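Local coordinates for protein short-chain type dehydrogenase/reductase (PDB 3SVT) that probably works as an NAD-dependent oxidoreductase of the short-chain dehydrogenase/reductase family, with a Rossmann-type fold, at residues L7-R12 / A29-A34; G62-Y67 / T86-R91. All blocks are in the same frame, centred on the assembly; numbering follows the deposited sequence.

Contact 1 (L7-R12 / A29-A34); sequences LSFQDR and AGLVAA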
# COMPACT_ATOMS: atom_id res chain seq x y z
N LEU B 7 -24.69 16.91 -2.45
CA LEU B 7 -25.57 16.08 -3.36
C LEU B 7 -26.02 16.80 -4.66
O LEU B 7 -26.23 16.16 -5.68
CB LEU B 7 -26.78 15.57 -2.56
CG LEU B 7 -27.81 14.67 -3.26
CD1 LEU B 7 -27.14 13.64 -4.15
CD2 LEU B 7 -28.73 13.99 -2.23
N SER B 8 -26.15 18.14 -4.61
CA SER B 8 -26.56 18.93 -5.78
C SER B 8 -25.36 19.50 -6.54
O SER B 8 -24.27 19.67 -5.99
CB SER B 8 -27.47 20.08 -5.37
OG SER B 8 -26.77 21.01 -4.57
N PHE B 9 -25.58 19.77 -7.82
CA PHE B 9 -24.57 20.38 -8.68
C PHE B 9 -25.08 21.63 -9.38
O PHE B 9 -24.38 22.20 -10.23
CB PHE B 9 -24.11 19.38 -9.74
CG PHE B 9 -23.51 18.14 -9.16
CD1 PHE B 9 -22.16 18.08 -8.88
CD2 PHE B 9 -24.30 17.04 -8.89
CE1 PHE B 9 -21.60 16.94 -8.33
CE2 PHE B 9 -23.75 15.89 -8.34
CZ PHE B 9 -22.40 15.84 -8.06
N GLN B 10 -26.28 22.06 -9.02
CA GLN B 10 -26.92 23.18 -9.70
C GLN B 10 -26.16 24.46 -9.43
O GLN B 10 -25.82 24.75 -8.29
CB GLN B 10 -28.39 23.33 -9.27
CG GLN B 10 -29.32 22.41 -10.04
CD GLN B 10 -30.77 22.74 -9.86
OE1 GLN B 10 -31.15 23.51 -8.98
NE2 GLN B 10 -31.61 22.14 -10.70
N ASP B 11 -25.90 25.22 -10.49
CA ASP B 11 -25.19 26.51 -10.40
C ASP B 11 -23.73 26.37 -9.98
O ASP B 11 -23.13 27.31 -9.45
CB ASP B 11 -25.91 27.49 -9.46
CG ASP B 11 -27.27 27.90 -9.95
OD1 ASP B 11 -27.55 27.77 -11.16
OD2 ASP B 11 -28.07 28.37 -9.11
N ARG B 12 -23.16 25.20 -10.21
CA ARG B 12 -21.73 25.01 -10.00
C ARG B 12 -21.09 24.80 -11.35
O ARG B 12 -21.74 24.29 -12.26
CB ARG B 12 -21.45 23.80 -9.08
CG ARG B 12 -22.01 24.00 -7.67
CD ARG B 12 -21.61 22.85 -6.73
NE ARG B 12 -22.28 22.98 -5.43
CZ ARG B 12 -21.89 22.38 -4.30
NH1 ARG B 12 -20.82 21.57 -4.28
NH2 ARG B 12 -22.58 22.57 -3.18
N ALA B 29 -21.51 14.57 -19.28
CA ALA B 29 -22.93 14.27 -19.46
C ALA B 29 -23.63 14.28 -18.11
O ALA B 29 -24.66 14.94 -17.93
CB ALA B 29 -23.12 12.92 -20.13
N GLY B 30 -23.08 13.51 -17.17
CA GLY B 30 -23.61 13.44 -15.82
C GLY B 30 -23.80 14.79 -15.15
O GLY B 30 -24.85 15.07 -14.56
N LEU B 31 -22.78 15.62 -15.21
CA LEU B 31 -22.81 16.94 -14.56
C LEU B 31 -23.82 17.89 -15.18
O LEU B 31 -24.59 18.57 -14.47
CB LEU B 31 -21.41 17.58 -14.60
CG LEU B 31 -20.37 16.92 -13.67
CD1 LEU B 31 -18.95 17.43 -13.96
CD2 LEU B 31 -20.71 17.13 -12.22
N VAL B 32 -23.81 17.96 -16.51
CA VAL B 32 -24.77 18.83 -17.20
C VAL B 32 -26.19 18.39 -16.87
O VAL B 32 -27.05 19.24 -16.56
CB VAL B 32 -24.55 18.88 -18.73
CG1 VAL B 32 -25.66 19.68 -19.39
CG2 VAL B 32 -23.18 19.49 -19.07
N ALA B 33 -26.42 17.07 -16.88
CA ALA B 33 -27.75 16.55 -16.61
C ALA B 33 -28.17 16.88 -15.18
O ALA B 33 -29.34 17.05 -14.92
CB ALA B 33 -27.84 15.04 -16.89
N ALA B 34 -27.20 17.00 -14.27
CA ALA B 34 -27.52 17.36 -12.89
C ALA B 34 -27.68 18.87 -12.68
O ALA B 34 -27.90 19.30 -11.55
CB ALA B 34 -26.45 16.79 -11.93
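The backbone N of Ala34 is held by two carbonyls of the last helical turn: Ala34 N to Gly30 O measures 3.1 Å, and a second, weak bond runs from Ala34 N to Leu31 O. The bond to Gly30 O, with some help from the weak one, holds the end of helix 22-33 where Ala34 turns its methyl to the loop 7-12. There that CB meets the Phe9 ring, with Ala34 CB to Phe9 CD2 at 3.7 Å. Leu31 comes to the same side of the ring, beside the other ortho carbon: its CD2 reaches Phe9 CD1 at 3.8 Å and lies slightly farther from CE1. Both methyl groups approach the ring obliquely, and the leucine branch runs roughly at right angles to the Phe9 side chain. Phe9 carries CG beside its backbone N and opposite its carbonyl carbon (chi1 -60°), which swings the ring over the helix end. Gln10 adds a looser touch, its CG lying 3.7 Å from Ala34 O without a hydrogen bond; its side chain, extended beyond CG, also touches Asn61. A type II beta turn from Phe9 to Arg12, closed by Arg12 N to Phe9 O at 3.2 Å, then directs the chain into strand 13-17. Met235 and Leu238 of helix 227-238 touch both Phe9 and Leu31, as does Tyr14, and Arg12 forms a salt bridge with Asp240. Across the two segments the contact is mainly apolar: no hydrogen bond joins them, and the one polar atom involved, Ala34 O, meets only a methylene of Gln10. A buried aromatic ring ties the lead-in to the first strand against the C-terminal end of the first Rossmann helix, while backbone bonds within each segment hold the turn and the helix end in shape.

Contact 2 (G62-Y67 / T86-R91); sequences GGAIRY and TAWHGR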
# COMPACT_ATOMS: atom_id res chain seq x y z
N GLY B 62 -31.33 23.07 -16.33
CA GLY B 62 -30.48 24.22 -16.00
C GLY B 62 -29.02 24.08 -16.38
O GLY B 62 -28.22 24.98 -16.12
N GLY B 63 -28.67 22.94 -16.99
CA GLY B 63 -27.28 22.65 -17.34
C GLY B 63 -26.76 23.55 -18.46
O GLY B 63 -27.54 24.15 -19.20
N ALA B 64 -25.44 23.67 -18.55
CA ALA B 64 -24.78 24.47 -19.59
C ALA B 64 -23.51 23.76 -20.00
O ALA B 64 -22.87 23.09 -19.18
CB ALA B 64 -24.46 25.86 -19.07
N ILE B 65 -23.13 23.90 -21.27
CA ILE B 65 -21.96 23.22 -21.80
C ILE B 65 -21.22 24.11 -22.79
O ILE B 65 -21.86 24.81 -23.60
CB ILE B 65 -22.35 21.88 -22.47
CG1 ILE B 65 -21.12 21.13 -22.99
CG2 ILE B 65 -23.30 22.12 -23.65
CD1 ILE B 65 -20.07 20.79 -21.94
N ARG B 66 -19.89 24.08 -22.70
CA ARG B 66 -18.96 24.84 -23.53
C ARG B 66 -17.76 23.98 -23.87
O ARG B 66 -17.49 22.99 -23.18
CB ARG B 66 -18.40 26.04 -22.77
CG ARG B 66 -19.37 27.14 -22.50
CD ARG B 66 -18.70 28.28 -21.71
NE ARG B 66 -17.59 28.91 -22.42
CZ ARG B 66 -17.03 30.07 -22.10
NH1 ARG B 66 -17.48 30.78 -21.06
NH2 ARG B 66 -16.02 30.54 -22.82
N TYR B 67 -17.00 24.37 -24.89
CA TYR B 67 -15.72 23.71 -25.18
C TYR B 67 -14.61 24.71 -25.53
O TYR B 67 -14.87 25.81 -25.97
CB TYR B 67 -15.88 22.69 -26.29
CG TYR B 67 -15.92 23.26 -27.68
CD1 TYR B 67 -14.81 23.16 -28.54
CD2 TYR B 67 -17.05 23.90 -28.16
CE1 TYR B 67 -14.84 23.67 -29.83
CE2 TYR B 67 -17.09 24.42 -29.45
CZ TYR B 67 -15.98 24.31 -30.26
OH TYR B 67 -16.03 24.83 -31.53
N THR B 86 -13.26 29.70 -15.35
CA THR B 86 -13.42 30.44 -14.12
C THR B 86 -14.13 31.79 -14.33
O THR B 86 -14.96 32.22 -13.53
CB THR B 86 -12.04 30.68 -13.51
OG1 THR B 86 -11.36 29.42 -13.38
CG2 THR B 86 -12.16 31.36 -12.15
N ALA B 87 -13.77 32.45 -15.43
CA ALA B 87 -14.37 33.73 -15.81
C ALA B 87 -15.84 33.56 -16.20
O ALA B 87 -16.61 34.53 -16.16
CB ALA B 87 -13.58 34.35 -16.95
N TRP B 88 -16.24 32.34 -16.55
CA TRP B 88 -17.60 32.07 -17.02
C TRP B 88 -18.64 32.60 -16.04
O TRP B 88 -19.47 33.42 -16.40
CB TRP B 88 -17.78 30.57 -17.23
CG TRP B 88 -19.03 30.12 -17.96
CD1 TRP B 88 -20.08 30.90 -18.41
CD2 TRP B 88 -19.38 28.77 -18.29
NE1 TRP B 88 -21.03 30.10 -19.02
CE2 TRP B 88 -20.62 28.79 -18.96
CE3 TRP B 88 -18.74 27.54 -18.12
CZ2 TRP B 88 -21.24 27.63 -19.43
CZ3 TRP B 88 -19.36 26.38 -18.60
CH2 TRP B 88 -20.58 26.44 -19.24
N HIS B 89 -18.60 32.11 -14.80
CA HIS B 89 -19.49 32.59 -13.72
C HIS B 89 -18.74 33.17 -12.52
O HIS B 89 -19.38 33.64 -11.58
CB HIS B 89 -20.38 31.46 -13.21
CG HIS B 89 -21.25 30.87 -14.27
ND1 HIS B 89 -21.07 29.58 -14.75
CD2 HIS B 89 -22.29 31.39 -14.97
CE1 HIS B 89 -21.97 29.34 -15.69
NE2 HIS B 89 -22.72 30.42 -15.84
N GLY B 90 -17.41 33.15 -12.56
CA GLY B 90 -16.60 33.74 -11.48
C GLY B 90 -15.93 32.76 -10.54
O GLY B 90 -15.02 33.15 -9.80
N ARG B 91 -16.35 31.50 -10.57
CA ARG B 91 -15.80 30.50 -9.67
C ARG B 91 -15.70 29.15 -10.35
O ARG B 91 -16.55 28.81 -11.15
CB ARG B 91 -16.68 30.37 -8.42
CG ARG B 91 -15.91 29.82 -7.22
CD ARG B 91 -16.76 29.76 -5.95
NE ARG B 91 -16.32 28.69 -5.05
CZ ARG B 91 -16.87 28.41 -3.87
NH1 ARG B 91 -17.88 29.15 -3.40
NH2 ARG B 91 -16.40 27.41 -3.13
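The Trp88 indole is sandwiched between Arg66 and its own neighbour His89. Arg66 CD sits over the centre of one face, 3.3 Å from the centroid of the six-membered ring in a CH-pi contact, and His89 CE1 covers the opposite face nearer the rim. Farther along, the guanidinium makes a cation-pi contact with the five-membered ring, Arg66 CZ to its centroid being 4.7 Å. It presents an edge, not a face: its plane stands 74° from the indole, and Arg66 NH1 lies 3.5 Å from Trp88 CG. A bend at chi3 (61°) folds the arginine back so that methylene and guanidinium both lie over the ring. At the benzo end, Ala64 CB touches Trp88 CZ2 at 3.7 Å, and the backbone N of Ile65 lies at the ring edge. Gly90, with a positive phi of 106°, breaks away after the helix, and His89 ND1 bonds to Thr13 OG1. Ala64 and Arg66 project from one side of strand 64-69 to meet helix 75-89, whereas Ile65 and Tyr67 pack on helix 45-57 across the sheet; strand 37-42 pairs with strand 64-69 through backbone bonds and also touches Trp88 through Ser37.

Overall arrangement
Contacts 1 and 2 follow one another along the chain, their centres about 12 Å apart on the same side of the chain's centre. They meet through Val32, on helix 22-33: its CG2 lies 3.6 Å from Ala64 O, and CG1 packs on Gly63 CA. Ser37 forms a second bridge, backbone-bonded to Arg12 of contact 1 and touched by Ala64, Trp88 and His89 of contact 2. Both contacts gather where strands 13-17 and 64-69 begin. In this family the dinucleotide normally binds at the other, C-terminal end of the parallel strands, so the pair probably serves as packing remote from the cofactor pocket.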